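Local structure of uncharacterized protein (Bacteroides caccae, 4L7A) at residues K140-H151 and E197-T208. The protein is of unknown function but is probably a zinc-dependent metallopeptidase. Residues are numbered along the deposited sequence; the frame is centred on the assembly and turned at random.
Sequences KVMHHEFAHILH and EDIAEVTACFLT
E201 OE2 accepts a hydrogen bond from H144 ND1 at 2.8 Å on its anti side, and a weak one from K140 NZ. E201 OE1 takes K140 NZ on its syn side at 3.0 Å, completing a salt bridge, and also bonds T188. H144 CG stands anti to the backbone N (chi1 169°), which carries the ring across A200; the A200 methyl lies over the centre of one face, CB 3.4 Å from the ring centroid. A lysine in place of E201 would probably leave H144 ND1 without its acceptor and the ring freer to turn, and set a second positive charge beside K140. A204 CB packs 3.5 Å from K140 O, the small alanines letting the axes of 140-151 and 197-208 come within 8.0 Å, their directions 133° apart. H151 CE1 meets I199 CG2 at 3.7 Å, and a water links H151 NE2 to T203 OG1. Another water joins H144 NE2 to E197 OE2 and lies 2.9 Å from H148 ND1, while K194 salt-bridges E197 OE1. H144, H148 and E197 thus converge on one water, with no metal modelled, consistent with the zinc site of a gluzincin-like HExxH peptidase, E201 probably being a second-shell carboxylate.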
ATOM      1  N   LYS A 140      -1.515  -3.277  -0.819  1.00 19.51           N
ATOM      2  CA  LYS A 140      -0.774  -3.533  -2.071  1.00 20.06           C
ATOM      3  C   LYS A 140      -0.546  -2.229  -2.863  1.00 19.04           C
ATOM      4  O   LYS A 140       0.585  -1.878  -3.248  1.00 16.05           O
ATOM      5  CB  LYS A 140      -1.470  -4.609  -2.911  1.00 21.38           C
ATOM      6  CG  LYS A 140      -1.185  -4.591  -4.407  1.00 24.48           C
ATOM      7  CD  LYS A 140       0.172  -5.166  -4.633  1.00 25.84           C
ATOM      8  CE  LYS A 140       0.663  -4.947  -6.085  1.00 28.33           C
ATOM      9  NZ  LYS A 140      -0.374  -5.155  -7.121  1.00 29.06           N
ATOM     10  N   VAL A 141      -1.626  -1.542  -3.175  1.00 19.41           N
ATOM     11  CA  VAL A 141      -1.502  -0.269  -3.916  1.00 20.86           C
ATOM     12  C   VAL A 141      -0.675   0.776  -3.169  1.00 19.08           C
ATOM     13  O   VAL A 141       0.104   1.520  -3.778  1.00 20.09           O
ATOM     14  CB  VAL A 141      -2.884   0.324  -4.235  1.00 23.81           C
ATOM     15  CG1 VAL A 141      -2.738   1.620  -4.879  1.00 24.08           C
ATOM     16  CG2 VAL A 141      -3.600  -0.636  -5.204  1.00 29.57           C
HETATM   17  N   MSE A 142      -0.820   0.832  -1.863  1.00 17.60           N
HETATM   18  CA  MSE A 142      -0.019   1.757  -1.089  1.00 19.66           C
HETATM   19  C   MSE A 142       1.486   1.511  -1.224  1.00 18.74           C
HETATM   20  O   MSE A 142       2.216   2.429  -1.555  1.00 16.39           O
HETATM   21  CB  MSE A 142      -0.443   1.770   0.391  1.00 21.83           C
HETATM   22  CG  MSE A 142      -1.820   2.442   0.571  1.00 24.67           C
HETATM   23 SE   MSE A 142      -2.600   2.076   2.331  0.75 28.67          SE
HETATM   24  CE  MSE A 142      -1.814   3.631   3.221  1.00 29.01           C
ATOM     25  N   HIS A 143       1.933   0.278  -0.947  1.00 16.95           N
ATOM     26  CA  HIS A 143       3.347  -0.046  -1.111  1.00 17.72           C
ATOM     27  C   HIS A 143       3.820   0.207  -2.525  1.00 16.86           C
ATOM     28  O   HIS A 143       4.961   0.586  -2.754  1.00 17.86           O
ATOM     29  CB  HIS A 143       3.693  -1.491  -0.702  1.00 16.70           C
ATOM     30  CG  HIS A 143       3.462  -1.757   0.742  1.00 18.02           C
ATOM     31  ND1 HIS A 143       4.199  -1.130   1.733  1.00 18.67           N
ATOM     32  CD2 HIS A 143       2.539  -2.521   1.377  1.00 18.00           C
ATOM     33  CE1 HIS A 143       3.759  -1.520   2.915  1.00 19.52           C
ATOM     34  NE2 HIS A 143       2.736  -2.343   2.733  1.00 20.47           N
ATOM     35  N   HIS A 144       2.945   0.027  -3.488  1.00 17.27           N
ATOM     36  CA  HIS A 144       3.323   0.280  -4.875  1.00 17.40           C
ATOM     37  C   HIS A 144       3.668   1.786  -5.005  1.00 17.92           C
ATOM     38  O   HIS A 144       4.690   2.143  -5.535  1.00 19.10           O
ATOM     39  CB  HIS A 144       2.212  -0.137  -5.853  1.00 18.02           C
ATOM     40  CG  HIS A 144       2.425   0.333  -7.265  1.00 18.69           C
ATOM     41  ND1 HIS A 144       2.444  -0.528  -8.340  1.00 19.66           N
ATOM     42  CD2 HIS A 144       2.583   1.576  -7.783  1.00 18.77           C
ATOM     43  CE1 HIS A 144       2.622   0.164  -9.458  1.00 20.02           C
ATOM     44  NE2 HIS A 144       2.674   1.453  -9.146  1.00 18.78           N
ATOM     45  N   GLU A 145       2.797   2.650  -4.531  1.00 17.59           N
ATOM     46  CA  GLU A 145       2.988   4.121  -4.638  1.00 17.44           C
ATOM     47  C   GLU A 145       4.155   4.610  -3.823  1.00 18.05           C
ATOM     48  O   GLU A 145       4.874   5.509  -4.280  1.00 16.54           O
ATOM     49  CB  GLU A 145       1.741   4.828  -4.206  1.00 17.81           C
ATOM     50  CG  GLU A 145       0.543   4.560  -5.152  1.00 18.73           C
ATOM     51  CD  GLU A 145       0.731   5.218  -6.516  1.00 20.55           C
ATOM     52  OE1 GLU A 145       1.239   6.381  -6.562  1.00 20.96           O
ATOM     53  OE2 GLU A 145       0.421   4.575  -7.534  1.00 22.29           O
ATOM     54  N   PHE A 146       4.372   4.022  -2.644  1.00 16.65           N
ATOM     55  CA  PHE A 146       5.538   4.401  -1.860  1.00 18.29           C
ATOM     56  C   PHE A 146       6.825   4.035  -2.590  1.00 17.77           C
ATOM     57  O   PHE A 146       7.738   4.846  -2.657  1.00 17.66           O
ATOM     58  CB  PHE A 146       5.505   3.855  -0.454  1.00 18.90           C
ATOM     59  CG  PHE A 146       4.221   4.125   0.267  1.00 20.31           C
ATOM     60  CD1 PHE A 146       3.416   5.205  -0.051  1.00 21.18           C
ATOM     61  CD2 PHE A 146       3.799   3.277   1.270  1.00 20.79           C
ATOM     62  CE1 PHE A 146       2.211   5.413   0.626  1.00 20.33           C
ATOM     63  CE2 PHE A 146       2.624   3.507   1.955  1.00 21.35           C
ATOM     64  CZ  PHE A 146       1.832   4.561   1.627  1.00 20.28           C
ATOM     65  N   ALA A 147       6.845   2.874  -3.221  1.00 17.32           N
ATOM     66  CA  ALA A 147       7.977   2.478  -3.970  1.00 18.17           C
ATOM     67  C   ALA A 147       8.247   3.423  -5.104  1.00 19.17           C
ATOM     68  O   ALA A 147       9.393   3.789  -5.361  1.00 20.08           O
ATOM     69  CB  ALA A 147       7.805   1.036  -4.493  1.00 19.19           C
ATOM     70  N   HIS A 148       7.210   3.836  -5.801  1.00 20.21           N
ATOM     71  CA  HIS A 148       7.364   4.797  -6.836  1.00 21.37           C
ATOM     72  C   HIS A 148       8.011   6.155  -6.395  1.00 20.96           C
ATOM     73  O   HIS A 148       8.852   6.705  -7.085  1.00 18.40           O
ATOM     74  CB  HIS A 148       6.021   5.006  -7.454  1.00 23.78           C
ATOM     75  CG  HIS A 148       6.089   5.902  -8.615  1.00 30.56           C
ATOM     76  ND1 HIS A 148       6.725   5.535  -9.782  1.00 35.50           N
ATOM     77  CD2 HIS A 148       5.668   7.181  -8.787  1.00 34.05           C
ATOM     78  CE1 HIS A 148       6.681   6.546 -10.635  1.00 37.23           C
ATOM     79  NE2 HIS A 148       6.041   7.551 -10.056  1.00 38.43           N
ATOM     80  N   ILE A 149       7.651   6.658  -5.213  1.00 21.08           N
ATOM     81  CA  ILE A 149       8.286   7.857  -4.625  1.00 21.49           C
ATOM     82  C   ILE A 149       9.754   7.581  -4.349  1.00 22.05           C
ATOM     83  O   ILE A 149      10.609   8.437  -4.598  1.00 21.91           O
ATOM     84  CB  ILE A 149       7.550   8.303  -3.339  1.00 21.85           C
ATOM     85  CG1 ILE A 149       6.151   8.844  -3.687  1.00 22.84           C
ATOM     86  CG2 ILE A 149       8.327   9.393  -2.600  1.00 24.16           C
ATOM     87  CD1 ILE A 149       5.233   9.038  -2.414  1.00 21.97           C
ATOM     88  N   LEU A 150      10.060   6.387  -3.845  1.00 21.20           N
ATOM     89  CA  LEU A 150      11.469   6.059  -3.654  1.00 21.47           C
ATOM     90  C   LEU A 150      12.226   6.172  -4.986  1.00 21.45           C
ATOM     91  O   LEU A 150      13.349   6.767  -5.064  1.00 19.78           O
ATOM     92  CB  LEU A 150      11.664   4.662  -3.067  1.00 22.14           C
ATOM     93  CG  LEU A 150      11.112   4.409  -1.669  1.00 22.52           C
ATOM     94  CD1 LEU A 150      11.182   2.937  -1.302  1.00 21.82           C
ATOM     95  CD2 LEU A 150      11.874   5.299  -0.625  1.00 24.56           C
ATOM     96  N   HIS A 151      11.636   5.604  -6.027  1.00 19.67           N
ATOM     97  CA  HIS A 151      12.262   5.630  -7.362  1.00 20.32           C
ATOM     98  C   HIS A 151      12.472   7.007  -7.928  1.00 22.05           C
ATOM     99  O   HIS A 151      13.472   7.216  -8.560  1.00 23.18           O
ATOM    100  CB  HIS A 151      11.507   4.797  -8.346  1.00 19.14           C
ATOM    101  CG  HIS A 151      11.319   3.395  -7.873  1.00 18.76           C
ATOM    102  ND1 HIS A 151      10.275   2.612  -8.283  1.00 19.43           N
ATOM    103  CD2 HIS A 151      12.037   2.649  -6.991  1.00 18.63           C
ATOM    104  CE1 HIS A 151      10.342   1.437  -7.662  1.00 19.84           C
ATOM    105  NE2 HIS A 151      11.429   1.423  -6.900  1.00 19.38           N
ATOM    106  N   GLU A 197       6.304   0.789 -13.691  1.00 21.87           N
ATOM    107  CA  GLU A 197       5.248   0.068 -12.975  1.00 21.91           C
ATOM    108  C   GLU A 197       5.658  -1.358 -12.574  1.00 20.36           C
ATOM    109  O   GLU A 197       5.262  -1.857 -11.500  1.00 20.90           O
ATOM    110  CB  GLU A 197       3.902   0.117 -13.707  1.00 23.30           C
ATOM    111  CG  GLU A 197       3.135   1.404 -13.365  1.00 27.15           C
ATOM    112  CD  GLU A 197       3.847   2.607 -13.862  1.00 30.20           C
ATOM    113  OE1 GLU A 197       3.912   2.729 -15.112  1.00 34.24           O
ATOM    114  OE2 GLU A 197       4.403   3.376 -13.026  1.00 34.73           O
ATOM    115  N   ASP A 198       6.471  -1.990 -13.416  1.00 20.11           N
ATOM    116  CA  ASP A 198       7.001  -3.336 -13.187  1.00 20.14           C
ATOM    117  C   ASP A 198       7.787  -3.366 -11.862  1.00 19.58           C
ATOM    118  O   ASP A 198       7.475  -4.137 -10.960  1.00 19.91           O
ATOM    119  CB  ASP A 198       7.865  -3.751 -14.392  1.00 21.01           C
ATOM    120  CG  ASP A 198       8.388  -5.169 -14.326  1.00 21.71           C
ATOM    121  OD1 ASP A 198       8.379  -5.822 -13.267  1.00 24.82           O
ATOM    122  OD2 ASP A 198       8.805  -5.658 -15.395  1.00 22.13           O
ATOM    123  N   ILE A 199       8.734  -2.490 -11.703  1.00 19.34           N
ATOM    124  CA  ILE A 199       9.489  -2.519 -10.500  1.00 20.12           C
ATOM    125  C   ILE A 199       8.640  -2.121  -9.243  1.00 19.88           C
ATOM    126  O   ILE A 199       8.831  -2.721  -8.171  1.00 20.58           O
ATOM    127  CB  ILE A 199      10.776  -1.736 -10.639  1.00 21.37           C
ATOM    128  CG1 ILE A 199      11.611  -1.953  -9.389  1.00 22.56           C
ATOM    129  CG2 ILE A 199      10.534  -0.235 -10.965  1.00 22.38           C
ATOM    130  CD1 ILE A 199      12.995  -1.339  -9.467  1.00 24.70           C
ATOM    131  N   ALA A 200       7.680  -1.188  -9.364  1.00 18.21           N
ATOM    132  CA  ALA A 200       6.807  -0.876  -8.246  1.00 16.70           C
ATOM    133  C   ALA A 200       5.946  -2.103  -7.857  1.00 17.05           C
ATOM    134  O   ALA A 200       5.724  -2.339  -6.679  1.00 16.51           O
ATOM    135  CB  ALA A 200       5.891   0.345  -8.534  1.00 17.60           C
ATOM    136  N   GLU A 201       5.521  -2.880  -8.859  1.00 17.05           N
ATOM    137  CA  GLU A 201       4.719  -4.086  -8.636  1.00 18.30           C
ATOM    138  C   GLU A 201       5.523  -5.211  -8.017  1.00 17.54           C
ATOM    139  O   GLU A 201       5.022  -5.905  -7.129  1.00 16.10           O
ATOM    140  CB  GLU A 201       4.094  -4.578  -9.928  1.00 18.63           C
ATOM    141  CG  GLU A 201       2.900  -3.719 -10.439  1.00 20.54           C
ATOM    142  CD  GLU A 201       1.659  -3.907  -9.557  1.00 22.75           C
ATOM    143  OE1 GLU A 201       0.928  -4.888  -9.818  1.00 25.63           O
ATOM    144  OE2 GLU A 201       1.448  -3.121  -8.597  1.00 22.41           O
ATOM    145  N   VAL A 202       6.752  -5.410  -8.476  1.00 18.09           N
ATOM    146  CA  VAL A 202       7.584  -6.452  -7.890  1.00 18.90           C
ATOM    147  C   VAL A 202       7.753  -6.143  -6.423  1.00 18.79           C
ATOM    148  O   VAL A 202       7.556  -6.975  -5.587  1.00 19.43           O
ATOM    149  CB  VAL A 202       8.912  -6.594  -8.638  1.00 21.42           C
ATOM    150  CG1 VAL A 202       9.885  -7.484  -7.863  1.00 21.46           C
ATOM    151  CG2 VAL A 202       8.670  -7.156 -10.013  1.00 21.07           C
ATOM    152  N   THR A 203       8.070  -4.905  -6.090  1.00 19.74           N
ATOM    153  CA  THR A 203       8.262  -4.487  -4.709  1.00 18.89           C
ATOM    154  C   THR A 203       7.002  -4.661  -3.853  1.00 17.73           C
ATOM    155  O   THR A 203       7.041  -5.241  -2.761  1.00 17.29           O
ATOM    156  CB  THR A 203       8.674  -2.974  -4.662  1.00 20.24           C
ATOM    157  OG1 THR A 203       9.782  -2.711  -5.538  1.00 20.61           O
ATOM    158  CG2 THR A 203       9.048  -2.556  -3.245  1.00 21.14           C
ATOM    159  N   ALA A 204       5.852  -4.175  -4.355  1.00 18.54           N
ATOM    160  CA  ALA A 204       4.594  -4.232  -3.636  1.00 17.44           C
ATOM    161  C   ALA A 204       4.060  -5.657  -3.497  1.00 19.10           C
ATOM    162  O   ALA A 204       3.477  -6.005  -2.438  1.00 18.73           O
ATOM    163  CB  ALA A 204       3.554  -3.401  -4.332  1.00 17.54           C
ATOM    164  N   CYS A 205       4.221  -6.451  -4.543  1.00 17.20           N
ATOM    165  CA  CYS A 205       3.824  -7.884  -4.442  1.00 17.97           C
ATOM    166  C   CYS A 205       4.724  -8.640  -3.467  1.00 17.34           C
ATOM    167  O   CYS A 205       4.255  -9.403  -2.613  1.00 16.47           O
ATOM    168  CB  CYS A 205       3.829  -8.566  -5.793  1.00 17.78           C
ATOM    169  SG  CYS A 205       2.536  -7.958  -6.945  1.00 21.06           S
ATOM    170  N   PHE A 206       6.026  -8.419  -3.574  1.00 18.20           N
ATOM    171  CA  PHE A 206       6.943  -9.085  -2.697  1.00 18.89           C
ATOM    172  C   PHE A 206       6.649  -8.743  -1.239  1.00 20.80           C
ATOM    173  O   PHE A 206       6.656  -9.645  -0.385  1.00 21.29           O
ATOM    174  CB  PHE A 206       8.396  -8.735  -3.026  1.00 20.26           C
ATOM    175  CG  PHE A 206       9.385  -9.538  -2.247  1.00 20.32           C
ATOM    176  CD1 PHE A 206       9.507 -10.905  -2.468  1.00 20.17           C
ATOM    177  CD2 PHE A 206      10.154  -8.945  -1.270  1.00 20.31           C
ATOM    178  CE1 PHE A 206      10.410 -11.694  -1.738  1.00 20.51           C
ATOM    179  CE2 PHE A 206      11.077  -9.709  -0.543  1.00 20.95           C
ATOM    180  CZ  PHE A 206      11.205 -11.104  -0.786  1.00 21.78           C
ATOM    181  N   LEU A 207       6.332  -7.475  -0.953  1.00 18.93           N
ATOM    182  CA  LEU A 207       6.109  -7.087   0.406  1.00 19.05           C
ATOM    183  C   LEU A 207       4.787  -7.574   0.989  1.00 18.63           C
ATOM    184  O   LEU A 207       4.721  -7.773   2.158  1.00 19.97           O
ATOM    185  CB  LEU A 207       6.246  -5.555   0.585  1.00 19.65           C
ATOM    186  CG  LEU A 207       7.634  -4.975   0.394  1.00 21.29           C
ATOM    187  CD1 LEU A 207       7.631  -3.443   0.657  1.00 22.03           C
ATOM    188  CD2 LEU A 207       8.599  -5.678   1.362  1.00 22.78           C
ATOM    189  N   THR A 208       3.745  -7.744   0.176  1.00 18.65           N
ATOM    190  CA  THR A 208       2.413  -8.032   0.667  1.00 17.84           C
ATOM    191  C   THR A 208       1.936  -9.499   0.432  1.00 18.57           C
ATOM    192  O   THR A 208       1.168 -10.004   1.231  1.00 17.78           O
ATOM    193  CB  THR A 208       1.342  -7.121   0.037  1.00 17.25           C
ATOM    194  OG1 THR A 208       1.332  -7.260  -1.391  1.00 15.72           O
ATOM    195  CG2 THR A 208       1.590  -5.693   0.369  1.00 18.00           C
TER
HETATM  196  O   HOH W   1       4.773   3.446 -10.377  1.00 30.39           O
HETATM  197  O   HOH W   2      11.606  -0.791  -5.041  1.00 20.35           O